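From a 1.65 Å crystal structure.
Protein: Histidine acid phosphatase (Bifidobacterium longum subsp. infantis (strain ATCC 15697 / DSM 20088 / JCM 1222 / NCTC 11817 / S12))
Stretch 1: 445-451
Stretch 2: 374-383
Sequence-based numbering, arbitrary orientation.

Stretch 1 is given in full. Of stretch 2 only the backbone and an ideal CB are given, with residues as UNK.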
# COMPACT_ATOMS: atom_id res chain seq x y z
N ASN A 445 -0.18 4.09 -6.37
CA ASN A 445 -1.38 4.56 -7.02
C ASN A 445 -1.45 4.23 -8.50
O ASN A 445 -0.42 4.11 -9.18
CB ASN A 445 -1.57 6.07 -6.79
CG ASN A 445 -0.46 6.91 -7.38
OD1 ASN A 445 -0.57 7.43 -8.50
ND2 ASN A 445 0.63 7.04 -6.65
N VAL A 446 -2.67 4.08 -8.99
CA VAL A 446 -2.92 3.91 -10.40
C VAL A 446 -3.77 5.09 -10.83
O VAL A 446 -4.74 5.42 -10.15
CB VAL A 446 -3.67 2.59 -10.67
CG1 VAL A 446 -4.16 2.54 -12.13
CG2 VAL A 446 -2.77 1.38 -10.34
N GLN A 447 -3.41 5.73 -11.93
CA GLN A 447 -4.21 6.84 -12.46
C GLN A 447 -4.49 6.59 -13.94
O GLN A 447 -3.61 6.11 -14.68
CB GLN A 447 -3.46 8.16 -12.28
CG GLN A 447 -3.16 8.50 -10.81
CD GLN A 447 -2.58 9.88 -10.65
OE1 GLN A 447 -3.05 10.85 -11.26
NE2 GLN A 447 -1.56 9.99 -9.81
N TRP A 448 -5.70 6.90 -14.39
CA TRP A 448 -6.01 6.82 -15.82
C TRP A 448 -6.44 8.19 -16.29
O TRP A 448 -7.24 8.85 -15.62
CB TRP A 448 -7.18 5.87 -16.08
CG TRP A 448 -6.91 4.40 -15.88
CD1 TRP A 448 -5.75 3.82 -15.45
CD2 TRP A 448 -7.84 3.35 -16.11
NE1 TRP A 448 -5.91 2.45 -15.39
CE2 TRP A 448 -7.19 2.14 -15.79
CE3 TRP A 448 -9.16 3.31 -16.55
CZ2 TRP A 448 -7.82 0.89 -15.89
CZ3 TRP A 448 -9.80 2.07 -16.66
CH2 TRP A 448 -9.12 0.88 -16.33
N ASP A 449 -5.94 8.59 -17.46
CA ASP A 449 -6.41 9.81 -18.12
C ASP A 449 -7.24 9.43 -19.34
O ASP A 449 -6.87 8.52 -20.07
CB ASP A 449 -5.22 10.65 -18.59
CG ASP A 449 -4.35 11.11 -17.44
OD1 ASP A 449 -4.88 11.36 -16.35
OD2 ASP A 449 -3.12 11.21 -17.64
N VAL A 450 -8.34 10.15 -19.56
CA VAL A 450 -9.23 9.84 -20.67
C VAL A 450 -9.43 11.07 -21.53
O VAL A 450 -9.80 12.14 -21.03
CB VAL A 450 -10.60 9.33 -20.19
CG1 VAL A 450 -11.48 8.92 -21.38
CG2 VAL A 450 -10.43 8.17 -19.23
N TYR A 451 -9.17 10.92 -22.83
CA TYR A 451 -9.34 12.02 -23.77
C TYR A 451 -10.36 11.62 -24.82
O TYR A 451 -10.66 10.43 -24.99
CB TYR A 451 -8.01 12.33 -24.46
CG TYR A 451 -6.99 13.15 -23.68
CD1 TYR A 451 -6.35 14.22 -24.29
CD2 TYR A 451 -6.67 12.86 -22.36
CE1 TYR A 451 -5.39 14.96 -23.61
CE2 TYR A 451 -5.71 13.61 -21.68
CZ TYR A 451 -5.09 14.65 -22.31
OH TYR A 451 -4.14 15.40 -21.64
N UNK A 374 -13.64 -2.81 -8.26
CA UNK A 374 -12.88 -1.58 -8.47
C UNK A 374 -12.58 -1.37 -9.95
O UNK A 374 -12.74 -0.26 -10.48
CB UNK A 374 -11.58 -1.61 -7.67
N UNK A 375 -12.16 -2.44 -10.62
CA UNK A 375 -11.95 -2.37 -12.07
C UNK A 375 -13.26 -2.04 -12.78
O UNK A 375 -13.28 -1.21 -13.69
CB UNK A 375 -11.38 -3.69 -12.60
N UNK A 376 -14.37 -2.65 -12.34
CA UNK A 376 -15.68 -2.28 -12.87
C UNK A 376 -15.93 -0.79 -12.71
O UNK A 376 -16.41 -0.13 -13.63
CB UNK A 376 -16.79 -3.08 -12.17
N UNK A 377 -15.62 -0.24 -11.54
CA UNK A 377 -15.90 1.17 -11.30
C UNK A 377 -14.95 2.09 -12.08
O UNK A 377 -15.34 3.20 -12.47
CB UNK A 377 -15.80 1.47 -9.80
N UNK A 378 -13.72 1.63 -12.30
CA UNK A 378 -12.77 2.40 -13.11
C UNK A 378 -13.36 2.61 -14.50
O UNK A 378 -13.22 3.69 -15.09
CB UNK A 378 -11.42 1.69 -13.20
N UNK A 379 -14.04 1.60 -15.03
CA UNK A 379 -14.62 1.71 -16.36
C UNK A 379 -15.97 2.42 -16.30
O UNK A 379 -16.28 3.25 -17.16
CB UNK A 379 -14.77 0.33 -16.99
N UNK A 380 -16.77 2.10 -15.29
CA UNK A 380 -18.11 2.67 -15.18
C UNK A 380 -18.13 4.18 -15.00
O UNK A 380 -19.03 4.86 -15.49
CB UNK A 380 -18.85 2.02 -14.01
N UNK A 381 -17.16 4.71 -14.26
CA UNK A 381 -17.11 6.16 -14.05
C UNK A 381 -16.65 6.88 -15.32
O UNK A 381 -17.01 8.05 -15.53
CB UNK A 381 -16.18 6.50 -12.89
N UNK A 382 -15.88 6.21 -16.16
CA UNK A 382 -15.56 6.77 -17.47
C UNK A 382 -16.85 6.85 -18.28
O UNK A 382 -17.16 7.89 -18.85
CB UNK A 382 -14.50 5.93 -18.19
N UNK A 383 -17.60 5.75 -18.33
CA UNK A 383 -18.88 5.75 -19.05
C UNK A 383 -19.80 6.87 -18.56
O UNK A 383 -20.43 7.55 -19.38
CB UNK A 383 -19.58 4.40 -18.89

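Stretch 2 is a helix running at 26° to strand 445-451, with the axes 10.8 Å apart at their closest. The strand directs Val446, Trp448 and Val450 toward it, a largely apolar surface dominated by the indole, so the helix positions that face it call for apolar side chains.

At position 374 the ideal CB has nothing of the strand within 5.5 Å, and stretch 1 sets no preference; the residue is Leu374, which makes no contact with the strand. Position 375 points sideways, and its CB is also beyond 5.5 Å, so only a side chain of some length could reach the indole; leucine, methionine or isoleucine would serve. It is Leu375, with chi1 t and chi2 p, whose CD1 lies 4.0 Å from Trp448 CH2. Positions 376 and 377 are out of reach of the strand and would accept many helix-compatible residues, polar ones included. They are Asp376 and Asp377.

Position 378 points toward the strand, and its ideal CB is 3.8 Å from Trp448 CZ3, over a face of the indole. A leucine, methionine or aromatic residue could extend from here across that face toward Val446. Phe378 does so, with chi1 at -104°, between wells. Its ring meets the indole edge to face: the planes lie at 78°, the centroid of the ring is 4.8 Å from that of the Trp448 six-membered ring, and CD1 is 3.5 Å from Trp448 CD2. Phe378 CB also makes a CH-pi contact over the same six-membered ring, while CE1 reaches to 4.2 Å from Val446 CG1.

Position 379 points sideways, its ideal CB 5.3 Å from Trp448 CZ3, so a branched or flexible apolar chain could reach the ring. Leu379, with chi1 m and chi2 t, places CD2 3.9 Å from Trp448 CZ3, at the edge of the indole. Positions 380 and 381 find no partner on the strand and could be polar; they are Asn380 and Thr381.

Position 382 points toward the strand, its CA 7.7 Å from Val450 CA and its ideal CB 4.8 Å from Val450 CG2. The remaining gap suits isoleucine, leucine or methionine. It is Ile382, whose m, t conformation brings CD1 against both Trp448 and Val450, 3.7 Å from Trp448 CE3 at the indole edge and 3.8 Å from Val450 CG2. Position 383 is again out of reach and open to polar residues; Asp383 occupies it. No hydrogen bond crosses the interface, which rests on apolar and aromatic packing.

Stretch 2, residues 374-383: LLDDFLNTID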
# COMPACT_ATOMS: atom_id res chain seq x y z
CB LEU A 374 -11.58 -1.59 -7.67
CG LEU A 374 -10.71 -0.35 -7.85
CD1 LEU A 374 -11.46 0.92 -7.47
CD2 LEU A 374 -9.44 -0.50 -7.00
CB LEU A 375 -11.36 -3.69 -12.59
CG LEU A 375 -11.13 -3.75 -14.11
CD1 LEU A 375 -10.33 -2.55 -14.60
CD2 LEU A 375 -10.41 -5.05 -14.44
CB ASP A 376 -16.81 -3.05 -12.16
CG ASP A 376 -16.90 -4.51 -12.56
OD1 ASP A 376 -16.25 -4.91 -13.55
OD2 ASP A 376 -17.64 -5.25 -11.88
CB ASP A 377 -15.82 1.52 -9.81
CG ASP A 377 -16.61 2.77 -9.48
OD1 ASP A 377 -17.83 2.77 -9.74
OD2 ASP A 377 -16.01 3.75 -8.98
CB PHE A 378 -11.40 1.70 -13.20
CG PHE A 378 -10.34 2.33 -12.33
CD1 PHE A 378 -9.23 2.94 -12.90
CD2 PHE A 378 -10.46 2.31 -10.94
CE1 PHE A 378 -8.24 3.52 -12.11
CE2 PHE A 378 -9.47 2.89 -10.13
CZ PHE A 378 -8.36 3.50 -10.72
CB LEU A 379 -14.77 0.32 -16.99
CG LEU A 379 -13.42 -0.35 -17.28
CD1 LEU A 379 -13.58 -1.85 -17.50
CD2 LEU A 379 -12.72 0.30 -18.48
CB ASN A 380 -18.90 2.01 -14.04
CG ASN A 380 -19.38 0.61 -14.39
OD1 ASN A 380 -19.46 0.25 -15.57
ND2 ASN A 380 -19.70 -0.18 -13.37
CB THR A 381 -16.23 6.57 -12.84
OG1 THR A 381 -14.89 6.12 -13.03
CG2 THR A 381 -16.77 6.01 -11.53
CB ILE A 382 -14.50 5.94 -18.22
CG1 ILE A 382 -13.17 6.00 -17.49
CG2 ILE A 382 -14.33 6.47 -19.65
CD1 ILE A 382 -12.12 5.00 -18.05
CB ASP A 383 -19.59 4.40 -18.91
CG ASP A 383 -18.96 3.31 -19.74
OD1 ASP A 383 -18.30 3.61 -20.76
OD2 ASP A 383 -19.15 2.13 -19.37
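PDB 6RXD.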